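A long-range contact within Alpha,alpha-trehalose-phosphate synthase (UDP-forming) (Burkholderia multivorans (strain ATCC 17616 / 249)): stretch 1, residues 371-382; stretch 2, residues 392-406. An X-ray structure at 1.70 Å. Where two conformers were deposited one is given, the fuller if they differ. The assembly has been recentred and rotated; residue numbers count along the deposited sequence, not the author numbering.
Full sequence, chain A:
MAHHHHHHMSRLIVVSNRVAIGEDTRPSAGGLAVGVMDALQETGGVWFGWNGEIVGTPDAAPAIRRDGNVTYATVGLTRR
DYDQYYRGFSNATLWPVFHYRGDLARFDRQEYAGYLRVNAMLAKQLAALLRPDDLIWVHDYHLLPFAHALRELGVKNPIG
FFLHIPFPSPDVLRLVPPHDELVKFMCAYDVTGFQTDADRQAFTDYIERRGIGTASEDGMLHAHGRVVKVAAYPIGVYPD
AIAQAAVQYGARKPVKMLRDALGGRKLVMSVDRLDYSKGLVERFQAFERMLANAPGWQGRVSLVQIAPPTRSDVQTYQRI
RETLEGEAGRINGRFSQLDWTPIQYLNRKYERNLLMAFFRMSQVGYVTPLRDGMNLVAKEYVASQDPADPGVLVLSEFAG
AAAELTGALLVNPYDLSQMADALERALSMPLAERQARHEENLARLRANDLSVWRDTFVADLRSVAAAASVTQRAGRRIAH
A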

# COMPACT_ATOMS: atom_id res chain seq x y z
N ARG A 371 -10.71 0.83 -3.39
CA ARG A 371 -9.81 0.60 -4.50
C ARG A 371 -10.54 -0.25 -5.53
O ARG A 371 -11.19 -1.24 -5.17
CB ARG A 371 -8.53 -0.09 -4.00
CG ARG A 371 -7.48 -0.38 -5.06
CD ARG A 371 -7.02 0.86 -5.79
NE ARG A 371 -6.19 1.74 -4.96
CZ ARG A 371 -5.31 2.61 -5.45
NH1 ARG A 371 -5.15 2.69 -6.77
NH2 ARG A 371 -4.58 3.36 -4.63
N ASP A 372 -10.45 0.14 -6.81
CA ASP A 372 -11.17 -0.56 -7.87
C ASP A 372 -10.44 -0.34 -9.19
O ASP A 372 -10.10 0.80 -9.52
CB ASP A 372 -12.62 -0.06 -7.95
CG ASP A 372 -13.55 -1.01 -8.70
OD1 ASP A 372 -13.16 -1.53 -9.77
OD2 ASP A 372 -14.69 -1.20 -8.22
N GLY A 373 -10.19 -1.42 -9.93
CA GLY A 373 -9.51 -1.27 -11.21
C GLY A 373 -10.22 -0.31 -12.15
O GLY A 373 -9.58 0.39 -12.94
N MET A 374 -11.55 -0.30 -12.10
CA MET A 374 -12.32 0.57 -12.99
C MET A 374 -13.61 0.98 -12.30
O MET A 374 -13.76 2.14 -11.90
CB MET A 374 -12.58 -0.14 -14.33
CG MET A 374 -13.43 0.67 -15.33
SD MET A 374 -12.77 2.33 -15.64
CE MET A 374 -11.10 1.96 -16.22
N ASN A 375 -14.52 0.01 -12.12
CA ASN A 375 -15.86 0.12 -11.56
C ASN A 375 -16.86 0.46 -12.65
O ASN A 375 -17.07 1.63 -13.00
CB ASN A 375 -15.98 1.12 -10.41
CG ASN A 375 -17.25 0.90 -9.62
OD1 ASN A 375 -18.34 1.14 -10.13
ND2 ASN A 375 -17.12 0.39 -8.40
N LEU A 376 -17.50 -0.58 -13.20
CA LEU A 376 -18.49 -0.37 -14.25
C LEU A 376 -19.83 0.09 -13.71
O LEU A 376 -20.60 0.71 -14.45
CB LEU A 376 -18.65 -1.65 -15.07
CG LEU A 376 -17.36 -2.09 -15.79
CD1 LEU A 376 -17.54 -3.46 -16.44
CD2 LEU A 376 -16.93 -1.06 -16.83
N VAL A 377 -20.13 -0.16 -12.43
CA VAL A 377 -21.36 0.39 -11.86
C VAL A 377 -21.37 1.91 -11.97
O VAL A 377 -22.40 2.51 -12.29
CB VAL A 377 -21.55 -0.09 -10.40
CG1 VAL A 377 -22.54 0.80 -9.66
CG2 VAL A 377 -22.01 -1.54 -10.39
N ALA A 378 -20.22 2.56 -11.75
CA ALA A 378 -20.18 4.02 -11.89
C ALA A 378 -20.57 4.45 -13.31
O ALA A 378 -21.34 5.40 -13.49
CB ALA A 378 -18.79 4.56 -11.53
N LYS A 379 -20.08 3.74 -14.33
CA LYS A 379 -20.39 4.11 -15.70
C LYS A 379 -21.84 3.77 -16.04
O LYS A 379 -22.52 4.56 -16.71
CB LYS A 379 -19.42 3.40 -16.66
CG LYS A 379 -17.94 3.77 -16.39
CD LYS A 379 -17.01 3.30 -17.49
CE LYS A 379 -15.59 3.89 -17.30
NZ LYS A 379 -14.64 3.49 -18.40
N GLU A 380 -22.31 2.61 -15.58
CA GLU A 380 -23.71 2.22 -15.77
C GLU A 380 -24.65 3.21 -15.09
O GLU A 380 -25.73 3.50 -15.63
CB GLU A 380 -23.95 0.82 -15.20
CG GLU A 380 -23.23 -0.27 -15.98
CD GLU A 380 -23.07 -1.55 -15.18
OE1 GLU A 380 -23.58 -1.63 -14.05
OE2 GLU A 380 -22.45 -2.50 -15.71
N TYR A 381 -24.26 3.71 -13.92
CA TYR A 381 -25.10 4.69 -13.23
C TYR A 381 -25.32 5.92 -14.10
O TYR A 381 -26.45 6.36 -14.32
CB TYR A 381 -24.49 5.07 -11.87
CG TYR A 381 -25.44 6.01 -11.18
CD1 TYR A 381 -26.54 5.52 -10.49
CD2 TYR A 381 -25.28 7.39 -11.30
CE1 TYR A 381 -27.45 6.38 -9.91
CE2 TYR A 381 -26.18 8.27 -10.70
CZ TYR A 381 -27.27 7.75 -10.02
OH TYR A 381 -28.20 8.60 -9.45
N VAL A 382 -24.23 6.50 -14.61
CA VAL A 382 -24.34 7.69 -15.46
C VAL A 382 -25.17 7.37 -16.70
O VAL A 382 -26.09 8.12 -17.07
CB VAL A 382 -22.95 8.21 -15.84
CG1 VAL A 382 -23.03 9.33 -16.89
CG2 VAL A 382 -22.19 8.68 -14.59
N VAL A 392 -26.66 12.41 -9.67
CA VAL A 392 -25.29 12.82 -9.40
C VAL A 392 -24.49 11.61 -8.96
O VAL A 392 -24.94 10.85 -8.10
CB VAL A 392 -25.23 13.90 -8.30
CG1 VAL A 392 -23.77 14.24 -7.97
CG2 VAL A 392 -26.01 15.13 -8.72
N LEU A 393 -23.31 11.43 -9.55
CA LEU A 393 -22.43 10.34 -9.18
C LEU A 393 -21.44 10.82 -8.13
O LEU A 393 -20.70 11.78 -8.38
CB LEU A 393 -21.68 9.80 -10.39
CG LEU A 393 -20.60 8.74 -10.13
CD1 LEU A 393 -21.23 7.46 -9.62
CD2 LEU A 393 -19.83 8.48 -11.41
N VAL A 394 -21.41 10.15 -6.99
CA VAL A 394 -20.39 10.35 -5.96
C VAL A 394 -19.42 9.19 -6.09
O VAL A 394 -19.82 8.03 -5.96
CB VAL A 394 -21.00 10.40 -4.55
CG1 VAL A 394 -19.90 10.50 -3.51
CG2 VAL A 394 -21.95 11.59 -4.43
N LEU A 395 -18.15 9.49 -6.38
CA LEU A 395 -17.22 8.48 -6.89
C LEU A 395 -15.91 8.54 -6.13
O LEU A 395 -15.35 9.62 -5.95
CB LEU A 395 -16.95 8.69 -8.38
CG LEU A 395 -16.00 7.70 -9.07
CD1 LEU A 395 -16.53 6.30 -8.98
CD2 LEU A 395 -15.80 8.08 -10.54
N SER A 396 -15.39 7.37 -5.73
CA SER A 396 -14.09 7.30 -5.07
C SER A 396 -12.96 7.64 -6.04
O SER A 396 -12.92 7.15 -7.17
CB SER A 396 -13.86 5.88 -4.54
OG SER A 396 -12.49 5.70 -4.17
N GLU A 397 -12.02 8.46 -5.56
CA GLU A 397 -10.84 8.78 -6.35
C GLU A 397 -9.93 7.59 -6.57
O GLU A 397 -8.98 7.70 -7.36
CB GLU A 397 -10.04 9.90 -5.68
CG GLU A 397 -9.50 9.54 -4.33
CD GLU A 397 -8.61 10.63 -3.79
OE1 GLU A 397 -7.40 10.63 -4.12
OE2 GLU A 397 -9.12 11.51 -3.08
N PHE A 398 -10.15 6.48 -5.87
CA PHE A 398 -9.34 5.28 -6.05
C PHE A 398 -10.00 4.26 -6.96
O PHE A 398 -9.51 3.12 -7.06
CB PHE A 398 -9.05 4.63 -4.71
CG PHE A 398 -8.35 5.54 -3.73
CD1 PHE A 398 -7.04 5.92 -3.94
CD2 PHE A 398 -9.01 5.99 -2.60
CE1 PHE A 398 -6.39 6.75 -3.03
CE2 PHE A 398 -8.38 6.83 -1.69
CZ PHE A 398 -7.07 7.20 -1.91
N ALA A 399 -11.11 4.62 -7.60
CA ALA A 399 -11.68 3.81 -8.67
C ALA A 399 -11.08 4.24 -10.00
O ALA A 399 -10.91 5.44 -10.25
CB ALA A 399 -13.21 3.95 -8.71
N GLY A 400 -10.74 3.26 -10.83
CA GLY A 400 -10.15 3.59 -12.12
C GLY A 400 -11.01 4.53 -12.94
O GLY A 400 -10.49 5.34 -13.72
N ALA A 401 -12.33 4.43 -12.79
CA ALA A 401 -13.24 5.26 -13.58
C ALA A 401 -13.13 6.74 -13.24
O ALA A 401 -13.57 7.58 -14.03
CB ALA A 401 -14.69 4.79 -13.38
N ALA A 402 -12.56 7.08 -12.08
CA ALA A 402 -12.38 8.48 -11.70
C ALA A 402 -11.49 9.24 -12.67
O ALA A 402 -11.61 10.47 -12.76
CB ALA A 402 -11.80 8.57 -10.28
N ALA A 403 -10.61 8.56 -13.40
CA ALA A 403 -9.78 9.24 -14.37
C ALA A 403 -10.59 9.75 -15.55
O ALA A 403 -10.14 10.66 -16.26
CB ALA A 403 -8.68 8.29 -14.87
N GLU A 404 -11.78 9.20 -15.77
CA GLU A 404 -12.64 9.55 -16.89
C GLU A 404 -13.85 10.36 -16.49
O GLU A 404 -14.21 11.33 -17.17
CB GLU A 404 -13.12 8.28 -17.61
CG GLU A 404 -12.01 7.49 -18.29
CD GLU A 404 -12.51 6.16 -18.84
OE1 GLU A 404 -12.47 5.14 -18.11
OE2 GLU A 404 -12.94 6.14 -20.02
N LEU A 405 -14.51 9.98 -15.39
CA LEU A 405 -15.78 10.58 -14.99
C LEU A 405 -15.51 11.85 -14.18
O LEU A 405 -15.76 11.94 -12.98
CB LEU A 405 -16.62 9.57 -14.22
CG LEU A 405 -16.95 8.30 -15.04
CD1 LEU A 405 -17.78 7.33 -14.22
CD2 LEU A 405 -17.65 8.64 -16.36
N THR A 406 -14.99 12.85 -14.89
CA THR A 406 -14.59 14.10 -14.24
C THR A 406 -15.77 14.91 -13.75
O THR A 406 -15.57 15.85 -12.97
CB THR A 406 -13.74 14.93 -15.21
OG1 THR A 406 -14.47 15.14 -16.42
CG2 THR A 406 -12.43 14.20 -15.52
O HOH W 1 -15.80 4.49 -20.75

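The loop at the start of stretch 1 runs beside the turn of stretch 2 and forms a single beta bridge, Asp 372 with Ala 399: Asp 372 N donates to Phe 398 O (3.1 Å), and Gly 400 N returns the bond to Asp 372 O (2.9 Å). One step on, Ala 401 N donates to Met 374 O (2.8 Å), tying in the 3-10 segment. Further along stretch 1 the backbones draw apart and side chains take over; the helix that follows Asn 375 lies nearly antiparallel to strand 392-396, with axes 9.1 Å apart at closest approach.

Gly 400 fits this close backbone approach: a CB there would point toward stretch 1 and sit 1.9 Å from Gly 373 O, a clash. Asp 372 braces its own loop, its OD1 accepting from Met 374 N and its OD2 from Asn 375 ND2, while Asn 375 OD1 caps the helix at Ala 378 N.

On the helix, Ala 378 points toward stretch 2 and its CB meets leucines, 3.8 Å from Leu 395 CD1 and 4.0 Å from Leu 405 CD1. Val 382 extends this apolar patch against Leu 393. An extended Lys 379 reaches Glu 404 in a salt bridge, NZ to OE1 at 2.7 Å. At the start of stretch 1, Phe 398 CD1 lies over one face of the Arg 371 guanidinium, 3.6 Å from NH2.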